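Local coordinates for transferrin binding protein B (Actinobacillus suis, PDB 3PQU) that probably binds host transferrin at the bacterial outer membrane as a surface lipoprotein, serving iron acquisition, at residues 47-51 against 179-184; 110-114 against 211-215; 173-178 against 229-233; 189-193 against 205-209; 261-265 against 286-290. One frame throughout, in Å; residues are numbered along the deposited sequence. Where two conformers were deposited one is given.

Contact 1: 47-51 against 179-184; sequences KIPRR and TSDVKT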
# COMPACT_ATOMS: atom_id res chain seq x y z
N LYS A 47 14.28 -11.22 -8.89
CA LYS A 47 15.41 -11.32 -9.80
C LYS A 47 15.10 -12.27 -10.96
O LYS A 47 14.45 -13.29 -10.79
CB LYS A 47 16.62 -11.84 -9.01
CG LYS A 47 17.92 -11.91 -9.80
CD LYS A 47 19.09 -12.00 -8.83
CE LYS A 47 20.43 -11.77 -9.50
NZ LYS A 47 21.50 -11.59 -8.47
N ILE A 48 15.59 -11.92 -12.15
CA ILE A 48 15.43 -12.79 -13.33
C ILE A 48 16.39 -13.98 -13.20
O ILE A 48 17.60 -13.78 -13.07
CB ILE A 48 15.73 -11.98 -14.66
CG1 ILE A 48 14.69 -10.84 -14.84
CG2 ILE A 48 15.72 -12.89 -15.89
CD1 ILE A 48 15.02 -9.85 -16.03
N PRO A 49 15.86 -15.22 -13.20
CA PRO A 49 16.74 -16.40 -13.01
C PRO A 49 17.71 -16.62 -14.17
O PRO A 49 17.36 -16.37 -15.34
CB PRO A 49 15.75 -17.58 -12.91
CG PRO A 49 14.49 -16.96 -12.37
CD PRO A 49 14.43 -15.59 -13.06
N ARG A 50 18.92 -17.07 -13.83
CA ARG A 50 20.04 -17.27 -14.76
C ARG A 50 20.68 -18.59 -14.37
O ARG A 50 20.96 -18.80 -13.21
CB ARG A 50 21.08 -16.15 -14.58
CG ARG A 50 20.74 -14.80 -15.24
CD ARG A 50 21.21 -13.61 -14.41
NE ARG A 50 22.66 -13.51 -14.23
CZ ARG A 50 23.50 -12.97 -15.12
NH1 ARG A 50 23.05 -12.50 -16.28
NH2 ARG A 50 24.79 -12.92 -14.85
N ARG A 51 20.91 -19.48 -15.33
CA ARG A 51 21.50 -20.78 -14.99
C ARG A 51 22.98 -20.66 -14.65
O ARG A 51 23.70 -19.90 -15.28
CB ARG A 51 21.33 -21.78 -16.14
CG ARG A 51 21.68 -23.22 -15.74
CD ARG A 51 21.28 -24.19 -16.83
NE ARG A 51 21.98 -23.93 -18.09
CZ ARG A 51 23.13 -24.51 -18.42
NH1 ARG A 51 23.71 -25.34 -17.57
NH2 ARG A 51 23.71 -24.24 -19.58
N THR A 179 8.70 -13.13 -15.55
CA THR A 179 9.86 -13.98 -15.76
C THR A 179 9.45 -15.41 -15.40
O THR A 179 8.69 -15.61 -14.45
CB THR A 179 11.09 -13.57 -14.90
OG1 THR A 179 12.17 -14.47 -15.17
CG2 THR A 179 10.79 -13.64 -13.39
N SER A 180 9.95 -16.37 -16.17
CA SER A 180 9.82 -17.79 -15.86
C SER A 180 10.94 -18.19 -14.92
O SER A 180 11.76 -17.36 -14.52
CB SER A 180 9.90 -18.65 -17.13
OG SER A 180 11.22 -18.65 -17.70
N ASP A 181 10.98 -19.48 -14.56
CA ASP A 181 12.19 -20.04 -13.99
C ASP A 181 13.03 -20.62 -15.12
O ASP A 181 12.68 -20.48 -16.29
CB ASP A 181 11.87 -21.13 -12.94
CG ASP A 181 11.13 -22.33 -13.53
OD1 ASP A 181 11.07 -23.39 -12.85
OD2 ASP A 181 10.60 -22.20 -14.65
N VAL A 182 14.12 -21.30 -14.79
CA VAL A 182 15.01 -21.84 -15.81
C VAL A 182 15.08 -23.36 -15.73
O VAL A 182 15.21 -23.91 -14.64
CB VAL A 182 16.41 -21.22 -15.68
CG1 VAL A 182 17.48 -22.11 -16.35
CG2 VAL A 182 16.43 -19.79 -16.28
N LYS A 183 14.96 -24.03 -16.87
CA LYS A 183 15.20 -25.48 -16.98
C LYS A 183 15.78 -25.78 -18.36
O LYS A 183 15.20 -25.38 -19.37
CB LYS A 183 13.88 -26.28 -16.88
CG LYS A 183 13.30 -26.39 -15.51
CD LYS A 183 11.93 -27.02 -15.56
CE LYS A 183 11.25 -27.00 -14.19
NZ LYS A 183 9.99 -27.82 -14.17
N THR A 184 16.88 -26.50 -18.42
CA THR A 184 17.46 -26.83 -19.72
C THR A 184 16.49 -27.70 -20.55
O THR A 184 16.60 -27.77 -21.77
CB THR A 184 18.82 -27.54 -19.58
OG1 THR A 184 18.66 -28.67 -18.71
CG2 THR A 184 19.87 -26.60 -19.00
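Pro49 and Thr179 meet where the backbones of 47-51 and 179-184 run the same way, their end-to-end directions 8° apart, without pairing as strands; CA of Pro49 and CA of Asp181 are 5.9 Å from each other. Side chains make most of the contact, and the proline ring is its centre. Its CD lies against Thr179 OG1 at 3.3 Å, while CG rests 3.5 Å from the carbonyl O of Ser180. Thr179 carries OG1 anti to its backbone N (chi1 179°), a setting in which the hydroxyl also donates to Ser180 O, 3.0 Å from OG1, in the carbonyl plane and on a lone pair. The hydroxyl that touches the ring is therefore already occupied within its own strand. Further along, the two methyls of Val182 divide the other segment between them: CG2 lies 4.1 Å from Pro49 CB, and CG1 touches Arg51 CB at 3.9 Å. Arg51 passes across Thr184 at about a right angle, and the threonine CG2 sits over one face of the guanidinium, 3.5 Å from NE. The charged end is held elsewhere, NH2 by Asn199 OD1 and NH1 by Asp67 O, which fixes the flat group above the methyl. Arg50 turns the other way, its guanidinium donating to carbonyls of Ile149 and Tyr131. Such mostly buried packing, with the arginine ends bonded to residues beyond the two segments, is a domain junction: the segment that leaves handle strand 43-47 is laid along strand 170-183 of the N-lobe beta barrel.

Contact 2: 110-114 against 211-215; sequences KQEDK and RDHKV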
# COMPACT_ATOMS: atom_id res chain seq x y z
N LYS A 110 11.95 4.56 -24.42
CA LYS A 110 12.77 4.47 -25.64
C LYS A 110 12.14 3.67 -26.78
O LYS A 110 12.66 3.67 -27.90
CB LYS A 110 14.16 3.93 -25.31
CG LYS A 110 14.99 4.89 -24.46
CD LYS A 110 16.36 4.31 -24.10
CE LYS A 110 17.13 5.28 -23.20
NZ LYS A 110 18.43 4.74 -22.76
N GLN A 111 11.02 3.00 -26.49
CA GLN A 111 10.22 2.31 -27.51
C GLN A 111 8.75 2.46 -27.13
O GLN A 111 8.43 2.77 -25.98
CB GLN A 111 10.55 0.82 -27.57
CG GLN A 111 11.94 0.48 -28.03
CD GLN A 111 12.19 0.89 -29.47
OE1 GLN A 111 11.30 0.77 -30.32
NE2 GLN A 111 13.39 1.36 -29.75
N GLU A 112 7.86 2.22 -28.08
CA GLU A 112 6.43 2.34 -27.77
C GLU A 112 6.02 1.54 -26.53
O GLU A 112 5.30 2.03 -25.67
CB GLU A 112 5.57 1.96 -28.97
CG GLU A 112 5.69 2.93 -30.11
CD GLU A 112 5.31 4.35 -29.70
OE1 GLU A 112 5.92 5.30 -30.23
OE2 GLU A 112 4.43 4.50 -28.82
N ASP A 113 6.48 0.30 -26.45
CA ASP A 113 6.11 -0.55 -25.31
C ASP A 113 6.73 -0.11 -23.97
O ASP A 113 6.37 -0.63 -22.91
CB ASP A 113 6.45 -2.03 -25.57
CG ASP A 113 7.95 -2.28 -25.61
OD1 ASP A 113 8.69 -1.39 -26.09
OD2 ASP A 113 8.38 -3.39 -25.19
N LYS A 114 7.65 0.84 -24.01
CA LYS A 114 8.23 1.38 -22.78
C LYS A 114 7.77 2.81 -22.49
O LYS A 114 8.34 3.50 -21.64
CB LYS A 114 9.76 1.24 -22.78
CG LYS A 114 10.21 -0.21 -23.03
CD LYS A 114 11.70 -0.42 -22.79
CE LYS A 114 12.52 0.10 -23.96
NZ LYS A 114 13.96 0.16 -23.60
N ARG A 211 6.79 -4.28 -30.32
CA ARG A 211 7.29 -3.26 -29.40
C ARG A 211 7.28 -1.82 -29.92
O ARG A 211 7.35 -0.88 -29.13
CB ARG A 211 8.70 -3.64 -28.93
CG ARG A 211 8.72 -5.03 -28.32
CD ARG A 211 9.93 -5.30 -27.50
NE ARG A 211 9.96 -6.70 -27.08
CZ ARG A 211 9.59 -7.14 -25.88
NH1 ARG A 211 9.15 -6.28 -24.96
NH2 ARG A 211 9.65 -8.44 -25.61
N ASP A 212 7.19 -1.64 -31.23
CA ASP A 212 7.41 -0.30 -31.77
C ASP A 212 6.37 0.25 -32.75
O ASP A 212 6.58 1.27 -33.37
CB ASP A 212 8.81 -0.21 -32.38
CG ASP A 212 9.15 -1.40 -33.22
OD1 ASP A 212 8.24 -1.94 -33.90
OD2 ASP A 212 10.34 -1.81 -33.20
N HIS A 213 5.24 -0.43 -32.88
CA HIS A 213 4.17 0.09 -33.74
C HIS A 213 2.93 0.35 -32.90
O HIS A 213 2.42 -0.57 -32.27
CB HIS A 213 3.84 -0.91 -34.84
CG HIS A 213 4.99 -1.20 -35.75
ND1 HIS A 213 5.55 -0.24 -36.57
CD2 HIS A 213 5.69 -2.33 -35.97
CE1 HIS A 213 6.55 -0.77 -37.25
NE2 HIS A 213 6.65 -2.04 -36.91
N LYS A 214 2.46 1.59 -32.91
CA LYS A 214 1.32 2.00 -32.09
C LYS A 214 0.03 1.34 -32.56
O LYS A 214 -0.11 1.03 -33.74
CB LYS A 214 1.15 3.53 -32.14
CG LYS A 214 2.44 4.31 -31.92
CD LYS A 214 2.26 5.79 -32.25
CE LYS A 214 1.57 6.55 -31.11
NZ LYS A 214 2.55 7.07 -30.11
N VAL A 215 -0.91 1.12 -31.64
CA VAL A 215 -2.23 0.61 -32.01
C VAL A 215 -2.88 1.52 -33.04
O VAL A 215 -2.82 2.75 -32.94
CB VAL A 215 -3.14 0.49 -30.79
CG1 VAL A 215 -4.56 0.19 -31.23
CG2 VAL A 215 -2.62 -0.62 -29.85
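Asp113 meets the edge of the Arg211 guanidinium, carboxylate and guanidinium planes 64° apart, and yet the two make a straight ion pair. NH1 of Arg211 donates to OD2 of Asp113 at 3.0 Å, with the oxygen close to the guanidinium plane and an N-H...O angle of 158°. The arginine gets there by running extended from CG to NE, its CG and CD passing beside the carboxylate; CD is 3.4 Å from Asp113 OD2. NH2 of the same group turns to the carbonyls of Asp207 and Ser204, so that both terminal nitrogens are engaged. The backbone adds a second hold at this end, as Asp113 N donates to Arg211 O at 3.1 Å.

Glu112 and Lys214 form the outer, weaker pair. The glutamate bends at chi2 and the lysine at chi3 and chi4, which curls the ammonium back until NZ lies 3.4 Å from Glu112 OE2 in a weak hydrogen bond. Glu112 OE1 has a firmer partner in Lys115. Lys214 CG also packs 3.6 Å from Glu112 CD. Gln111 and Asp212 lie side by side, pointing the same way, with amide and carboxylate planes 71° apart and Gln111 OE1 against Asp212 CB.

The contact joins two surface loops: that between handle strands 103-105 and 121-128, where Asp113 also touches Tyr125, and the long barrel loop between strands 170-183 and 218-219.

Contact 3: 173-178 against 229-233; sequences KGTWDF and HSSEF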
# COMPACT_ATOMS: atom_id res chain seq x y z
N LYS A 173 -6.87 0.00 -17.81
CA LYS A 173 -6.06 -0.57 -18.88
C LYS A 173 -4.58 -0.32 -18.64
O LYS A 173 -4.19 0.73 -18.12
CB LYS A 173 -6.45 0.02 -20.23
CG LYS A 173 -7.88 -0.25 -20.67
CD LYS A 173 -8.16 0.36 -22.05
CE LYS A 173 -9.35 -0.31 -22.71
NZ LYS A 173 -9.60 0.24 -24.08
N GLY A 174 -3.75 -1.28 -19.03
CA GLY A 174 -2.31 -1.18 -18.80
C GLY A 174 -1.50 -2.33 -19.39
O GLY A 174 -1.76 -2.82 -20.48
N THR A 175 -0.50 -2.77 -18.63
CA THR A 175 0.41 -3.79 -19.12
C THR A 175 0.51 -4.93 -18.12
O THR A 175 -0.09 -4.89 -17.04
CB THR A 175 1.84 -3.21 -19.29
OG1 THR A 175 2.29 -2.69 -18.04
CG2 THR A 175 1.86 -2.10 -20.36
N TRP A 176 1.27 -5.95 -18.50
CA TRP A 176 1.76 -6.95 -17.55
C TRP A 176 3.15 -7.35 -18.01
O TRP A 176 3.54 -7.03 -19.13
CB TRP A 176 0.81 -8.16 -17.42
CG TRP A 176 0.61 -8.97 -18.68
CD1 TRP A 176 -0.02 -8.57 -19.85
CD2 TRP A 176 1.00 -10.34 -18.89
NE1 TRP A 176 -0.03 -9.61 -20.76
CE2 TRP A 176 0.59 -10.70 -20.19
CE3 TRP A 176 1.62 -11.30 -18.08
CZ2 TRP A 176 0.81 -11.97 -20.72
CZ3 TRP A 176 1.84 -12.57 -18.60
CH2 TRP A 176 1.44 -12.89 -19.91
N ASP A 177 3.89 -8.02 -17.13
CA ASP A 177 5.27 -8.45 -17.40
C ASP A 177 5.58 -9.69 -16.55
O ASP A 177 4.87 -9.97 -15.59
CB ASP A 177 6.27 -7.34 -17.05
CG ASP A 177 6.26 -6.22 -18.06
OD1 ASP A 177 5.71 -5.14 -17.77
OD2 ASP A 177 6.80 -6.44 -19.16
N PHE A 178 6.63 -10.43 -16.90
CA PHE A 178 6.88 -11.71 -16.25
C PHE A 178 8.31 -12.22 -16.43
O PHE A 178 9.01 -11.80 -17.34
CB PHE A 178 5.92 -12.76 -16.83
CG PHE A 178 6.11 -13.01 -18.33
CD1 PHE A 178 7.04 -13.94 -18.78
CD2 PHE A 178 5.37 -12.29 -19.27
CE1 PHE A 178 7.26 -14.16 -20.16
CE2 PHE A 178 5.55 -12.53 -20.65
CZ PHE A 178 6.51 -13.47 -21.09
N HIS A 229 2.69 -6.62 -24.06
CA HIS A 229 1.84 -7.37 -23.15
C HIS A 229 0.84 -6.43 -22.48
O HIS A 229 1.19 -5.62 -21.60
CB HIS A 229 2.68 -8.11 -22.11
CG HIS A 229 3.76 -8.95 -22.71
ND1 HIS A 229 5.05 -8.49 -22.89
CD2 HIS A 229 3.74 -10.21 -23.21
CE1 HIS A 229 5.78 -9.43 -23.47
NE2 HIS A 229 5.01 -10.48 -23.68
N SER A 230 -0.41 -6.54 -22.90
CA SER A 230 -1.43 -5.60 -22.45
C SER A 230 -2.37 -6.24 -21.44
O SER A 230 -2.58 -7.46 -21.43
CB SER A 230 -2.22 -5.05 -23.65
OG SER A 230 -2.89 -6.10 -24.33
N SER A 231 -2.93 -5.41 -20.57
CA SER A 231 -3.84 -5.89 -19.55
C SER A 231 -5.11 -5.07 -19.57
O SER A 231 -5.10 -3.88 -19.90
CB SER A 231 -3.18 -5.82 -18.16
OG SER A 231 -2.97 -4.49 -17.74
N GLU A 232 -6.22 -5.70 -19.21
CA GLU A 232 -7.46 -4.97 -19.01
C GLU A 232 -8.21 -5.53 -17.82
O GLU A 232 -8.28 -6.74 -17.63
CB GLU A 232 -8.32 -4.99 -20.27
CG GLU A 232 -9.53 -4.06 -20.15
CD GLU A 232 -10.28 -3.85 -21.46
OE1 GLU A 232 -9.67 -3.99 -22.54
OE2 GLU A 232 -11.49 -3.54 -21.39
N PHE A 233 -8.75 -4.64 -16.99
CA PHE A 233 -9.55 -5.06 -15.83
C PHE A 233 -10.92 -4.37 -15.76
O PHE A 233 -11.07 -3.21 -16.14
CB PHE A 233 -8.80 -4.79 -14.54
CG PHE A 233 -7.44 -5.43 -14.48
CD1 PHE A 233 -7.28 -6.68 -13.90
CD2 PHE A 233 -6.32 -4.79 -15.01
CE1 PHE A 233 -6.02 -7.29 -13.83
CE2 PHE A 233 -5.07 -5.38 -14.96
CZ PHE A 233 -4.92 -6.64 -14.36
O HOH W 1 5.94 -6.00 -21.67
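Most striking here is His229, which meets two aromatic side chains of the opposite strand, each in a different role. It turns its own edge to the face of Trp176, with the planes at 78°, and offers its face to the edge of Phe178, whose ring is at 84° to it. Over the indole, the closest part is the histidine CB, a CH-pi contact 3.6 Å from the centroid of the Trp176 five-membered ring. At the phenyl, CE2 of Phe178 comes to 3.7 Å from His229 NE2. Trp176 and Phe178, two residues apart on their strand, share a first torsion (chi1 62° in each) that sends both rings to the side where His229 lies.

The framework is antiparallel. Gly174 and Ser231 form a hydrogen-bonded pair, Ser231 N reaching Gly174 O at 2.8 Å and Gly174 N reaching Ser231 O at 3.1 Å; Lys173 with Glu232 and Thr175 with Ser230 are non-hydrogen-bonded pairs. Past Thr175, Trp176 N donates to His229 O at 3.1 Å. Ser231 supplies a side-chain bond too, its OG donating to Thr175 O at 3.0 Å from above the carbonyl plane. Lys173 and Glu232 run alongside each other at the exposed end, without closing a salt bridge.

Each polar edge within the cluster has a partner: Trp176 NE1 bonds to Tyr247 O, His229 NE2 to Asp207 OD2, and His229 ND1 to a water that donates to Asp177 OD2. With both of its nitrogens held in this way, the imidazole is restricted in rotation and keeps its place against the two rings.

Contact 4: 189-193 against 205-209; sequences SGFSD and ISDNV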
# COMPACT_ATOMS: atom_id res chain seq x y z
N SER A 189 8.38 -21.75 -27.38
CA SER A 189 8.32 -20.98 -28.62
C SER A 189 7.95 -19.53 -28.38
O SER A 189 7.27 -19.21 -27.41
CB SER A 189 7.31 -21.61 -29.59
OG SER A 189 6.11 -21.91 -28.93
N GLY A 190 8.40 -18.66 -29.27
CA GLY A 190 8.00 -17.27 -29.22
C GLY A 190 8.95 -16.39 -28.45
O GLY A 190 8.70 -15.19 -28.31
N PHE A 191 10.05 -16.98 -27.96
CA PHE A 191 11.07 -16.24 -27.21
C PHE A 191 12.40 -16.22 -27.97
O PHE A 191 12.76 -17.20 -28.60
CB PHE A 191 11.29 -16.87 -25.84
CG PHE A 191 10.11 -16.75 -24.92
CD1 PHE A 191 9.89 -15.59 -24.21
CD2 PHE A 191 9.21 -17.81 -24.78
CE1 PHE A 191 8.79 -15.48 -23.34
CE2 PHE A 191 8.11 -17.72 -23.92
CZ PHE A 191 7.89 -16.55 -23.20
N SER A 192 13.13 -15.11 -27.90
CA SER A 192 14.45 -15.04 -28.53
C SER A 192 15.52 -15.83 -27.77
O SER A 192 15.30 -16.28 -26.65
CB SER A 192 14.90 -13.58 -28.65
OG SER A 192 15.25 -13.09 -27.37
N ASP A 193 16.70 -15.99 -28.37
CA ASP A 193 17.84 -16.66 -27.72
C ASP A 193 18.36 -15.91 -26.49
O ASP A 193 19.18 -16.45 -25.75
CB ASP A 193 19.00 -16.83 -28.71
CG ASP A 193 18.70 -17.85 -29.79
OD1 ASP A 193 17.69 -18.58 -29.66
OD2 ASP A 193 19.48 -17.93 -30.76
N ILE A 205 10.76 -9.44 -21.51
CA ILE A 205 11.85 -8.79 -22.27
C ILE A 205 12.20 -9.54 -23.56
O ILE A 205 12.46 -8.92 -24.59
CB ILE A 205 13.14 -8.67 -21.42
CG1 ILE A 205 12.89 -7.82 -20.17
CG2 ILE A 205 14.31 -8.10 -22.25
CD1 ILE A 205 13.97 -8.03 -19.07
N SER A 206 12.22 -10.87 -23.52
CA SER A 206 12.71 -11.66 -24.66
C SER A 206 11.60 -12.21 -25.56
O SER A 206 11.87 -12.77 -26.62
CB SER A 206 13.58 -12.82 -24.17
OG SER A 206 12.80 -13.73 -23.42
N ASP A 207 10.36 -12.07 -25.11
CA ASP A 207 9.18 -12.50 -25.87
C ASP A 207 9.17 -11.76 -27.22
O ASP A 207 9.46 -10.55 -27.27
CB ASP A 207 7.92 -12.17 -25.03
CG ASP A 207 6.73 -13.08 -25.35
OD1 ASP A 207 6.83 -14.02 -26.19
OD2 ASP A 207 5.66 -12.85 -24.73
N ASN A 208 8.86 -12.47 -28.30
CA ASN A 208 8.82 -11.88 -29.64
C ASN A 208 7.47 -11.19 -29.90
O ASN A 208 6.63 -11.72 -30.60
CB ASN A 208 9.10 -12.95 -30.70
CG ASN A 208 10.53 -13.49 -30.61
OD1 ASN A 208 11.43 -12.85 -30.06
ND2 ASN A 208 10.73 -14.68 -31.17
N VAL A 209 7.28 -10.01 -29.33
CA VAL A 209 6.01 -9.31 -29.45
C VAL A 209 6.22 -7.98 -30.16
O VAL A 209 7.36 -7.58 -30.39
CB VAL A 209 5.42 -9.07 -28.07
CG1 VAL A 209 5.08 -10.41 -27.42
CG2 VAL A 209 6.40 -8.29 -27.22
O HOH W 2 5.92 -16.62 -26.44
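Phe191 and Asp207 sit at a single backbone bridge inside the long loop that follows strand 170-183 of the N-lobe barrel, a loop-to-loop pairing rather than a regular ladder. Two bonds carry it: Asn208 N donates to Gly190 O at 2.7 Å, nearly along the C=O axis, and Ser192 N donates to Ser206 O at 2.9 Å with an N-H...O angle of 171°.

The tight side is the one under the phenyl ring. Asp207 extends its carboxylate away from its backbone N (chi1 -154°) and lays it over one face of Phe191, the two planes only 22° apart, with Asp207 CG 3.7 Å from Phe191 CE1. The carboxylate is itself held, OD1 by Arg248, while the ring also packs on Phe178 and Phe289. CD1 of Phe191 reaches the hydroxyl of Ser206, which bonds to Gly195 O.

Toward solvent the contact thins out. Asn208, centre of an inverse gamma turn, is exposed; its CB lies 3.3 Å from Gly190 O, and the residue was modelled in two conformers, so the place of its amide is less certain. Near the same ring face that Asp207 covers, a water donates to Ser189 O and, at 2.8 Å, to Asp207 OD1.

Contact 5: 261-265 against 286-290; sequences TKRYS and DPIFT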
# COMPACT_ATOMS: atom_id res chain seq x y z
N THR A 261 -3.18 -13.03 -28.47
CA THR A 261 -3.71 -14.16 -27.70
C THR A 261 -3.90 -13.83 -26.24
O THR A 261 -3.06 -13.19 -25.62
CB THR A 261 -2.86 -15.44 -27.86
OG1 THR A 261 -1.49 -15.15 -27.55
CG2 THR A 261 -2.94 -15.97 -29.28
N LYS A 262 -5.02 -14.27 -25.68
CA LYS A 262 -5.24 -14.11 -24.25
C LYS A 262 -4.49 -15.22 -23.52
O LYS A 262 -4.73 -16.40 -23.76
CB LYS A 262 -6.74 -14.15 -23.91
CG LYS A 262 -6.99 -13.88 -22.42
CD LYS A 262 -8.45 -14.13 -22.02
CE LYS A 262 -9.40 -13.29 -22.84
NZ LYS A 262 -10.82 -13.39 -22.33
N ARG A 263 -3.59 -14.82 -22.63
CA ARG A 263 -2.80 -15.76 -21.83
C ARG A 263 -3.46 -16.08 -20.48
O ARG A 263 -3.32 -17.18 -19.96
CB ARG A 263 -1.41 -15.18 -21.55
CG ARG A 263 -0.51 -15.07 -22.75
CD ARG A 263 0.01 -16.44 -23.12
NE ARG A 263 1.39 -16.37 -23.60
CZ ARG A 263 1.98 -17.33 -24.30
NH1 ARG A 263 1.30 -18.43 -24.62
NH2 ARG A 263 3.23 -17.19 -24.71
N TYR A 264 -4.17 -15.10 -19.91
CA TYR A 264 -4.75 -15.28 -18.57
C TYR A 264 -6.08 -14.56 -18.39
O TYR A 264 -6.30 -13.49 -18.98
CB TYR A 264 -3.80 -14.74 -17.51
CG TYR A 264 -2.66 -15.63 -17.12
CD1 TYR A 264 -2.86 -16.73 -16.27
CD2 TYR A 264 -1.37 -15.38 -17.58
CE1 TYR A 264 -1.79 -17.55 -15.92
CE2 TYR A 264 -0.32 -16.17 -17.24
CZ TYR A 264 -0.53 -17.26 -16.40
OH TYR A 264 0.55 -18.04 -16.06
N SER A 265 -6.94 -15.15 -17.57
CA SER A 265 -8.12 -14.47 -17.02
C SER A 265 -7.86 -14.26 -15.54
O SER A 265 -7.27 -15.10 -14.87
CB SER A 265 -9.43 -15.31 -17.15
OG SER A 265 -9.80 -15.52 -18.50
N ASP A 286 0.70 -25.34 -21.62
CA ASP A 286 1.90 -24.50 -21.68
C ASP A 286 2.78 -24.75 -20.44
O ASP A 286 2.29 -24.67 -19.30
CB ASP A 286 1.53 -23.01 -21.79
CG ASP A 286 2.72 -22.15 -22.17
OD1 ASP A 286 2.70 -21.59 -23.28
OD2 ASP A 286 3.68 -22.05 -21.37
N PRO A 287 4.07 -25.06 -20.65
CA PRO A 287 4.85 -25.41 -19.46
C PRO A 287 5.13 -24.23 -18.53
O PRO A 287 5.44 -24.47 -17.36
CB PRO A 287 6.16 -25.97 -20.02
CG PRO A 287 6.24 -25.42 -21.44
CD PRO A 287 4.83 -25.24 -21.91
N ILE A 288 5.01 -22.99 -18.99
CA ILE A 288 5.22 -21.90 -18.03
C ILE A 288 4.01 -21.05 -17.71
O ILE A 288 3.88 -20.57 -16.58
CB ILE A 288 6.45 -21.02 -18.36
CG1 ILE A 288 6.25 -20.26 -19.65
CG2 ILE A 288 7.73 -21.86 -18.46
CD1 ILE A 288 7.37 -19.17 -19.91
N PHE A 289 3.12 -20.84 -18.68
CA PHE A 289 1.91 -20.04 -18.44
C PHE A 289 0.80 -20.89 -17.84
O PHE A 289 -0.11 -21.36 -18.54
CB PHE A 289 1.50 -19.28 -19.72
CG PHE A 289 2.56 -18.29 -20.18
CD1 PHE A 289 2.77 -17.12 -19.48
CD2 PHE A 289 3.39 -18.58 -21.24
CE1 PHE A 289 3.78 -16.21 -19.87
CE2 PHE A 289 4.40 -17.68 -21.65
CZ PHE A 289 4.58 -16.50 -20.96
N THR A 290 0.91 -21.11 -16.53
CA THR A 290 0.03 -22.04 -15.82
C THR A 290 -0.79 -21.27 -14.78
O THR A 290 -0.60 -20.07 -14.61
CB THR A 290 0.84 -23.09 -15.09
OG1 THR A 290 1.87 -22.42 -14.35
CG2 THR A 290 1.49 -24.09 -16.08
O HOH W 3 -1.89 -19.74 -20.41
O HOH W 4 4.98 -19.38 -24.65
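Arg263 and Phe289 stack across a contact that starts from a classic beta bulge, since Arg263 and Tyr264 both face Leu246 in the neighbouring strand of the N-lobe barrel. The stack is a cation-pi pair: the guanidinium lies over the ring with planes at 23°, and Arg263 CZ is 4.1 Å from the ring centroid, off-centre toward the CD2-CE2 side. Bends at chi2 and chi3 bring the arginine over that face; Ile288 CG1 covers the opposite one.

The ion pair is loose. Arg263 NH1 and Asp286 OD1 form a long salt bridge at 3.7 Å, and no N-H is aimed at the oxygen, the two flat groups standing almost perpendicular; a water accepting from Arg263 NH2 and donating weakly to Asp286 OD1 links them. Asp286 OD2 accepts from Ile288 N at 2.9 Å, on its anti lone pair, and from Phe289 N at 3.0 Å, from above the carboxylate plane, in an Asx turn and motif that shapes the loop.

Apolar packing comes from Tyr264, which crosses Phe289 at about a right angle, CE2 being 3.9 Å from CD1 of the phenylalanine.

Of the other polar links, a second water bridges Arg263 O and Phe289 O, and the direct bond runs from Tyr264 OH to Thr290 O at 2.7 Å, in the carbonyl plane on a lone pair.

Contact 1 is the most buried of the five and contact 2 lies at the surface, yet both tie the handle to the N-lobe barrel: the first by apolar packing, the second by ion pairs. Contacts 1 and 3 use successive parts of strand 170-183, and contact 3 is the one with a regular strand ladder. Contacts 4 and 5 bring loops to that strand's aromatic residues, so that Phe178, Phe191 and Phe289 meet where contacts 3, 4 and 5 join. Polar links run alongside: His229 of contact 3 bonds to Asp207 of contact 4, while Arg211 of contact 2 lies against 205-209. Ile48 and Ile205 join contacts 1 and 4.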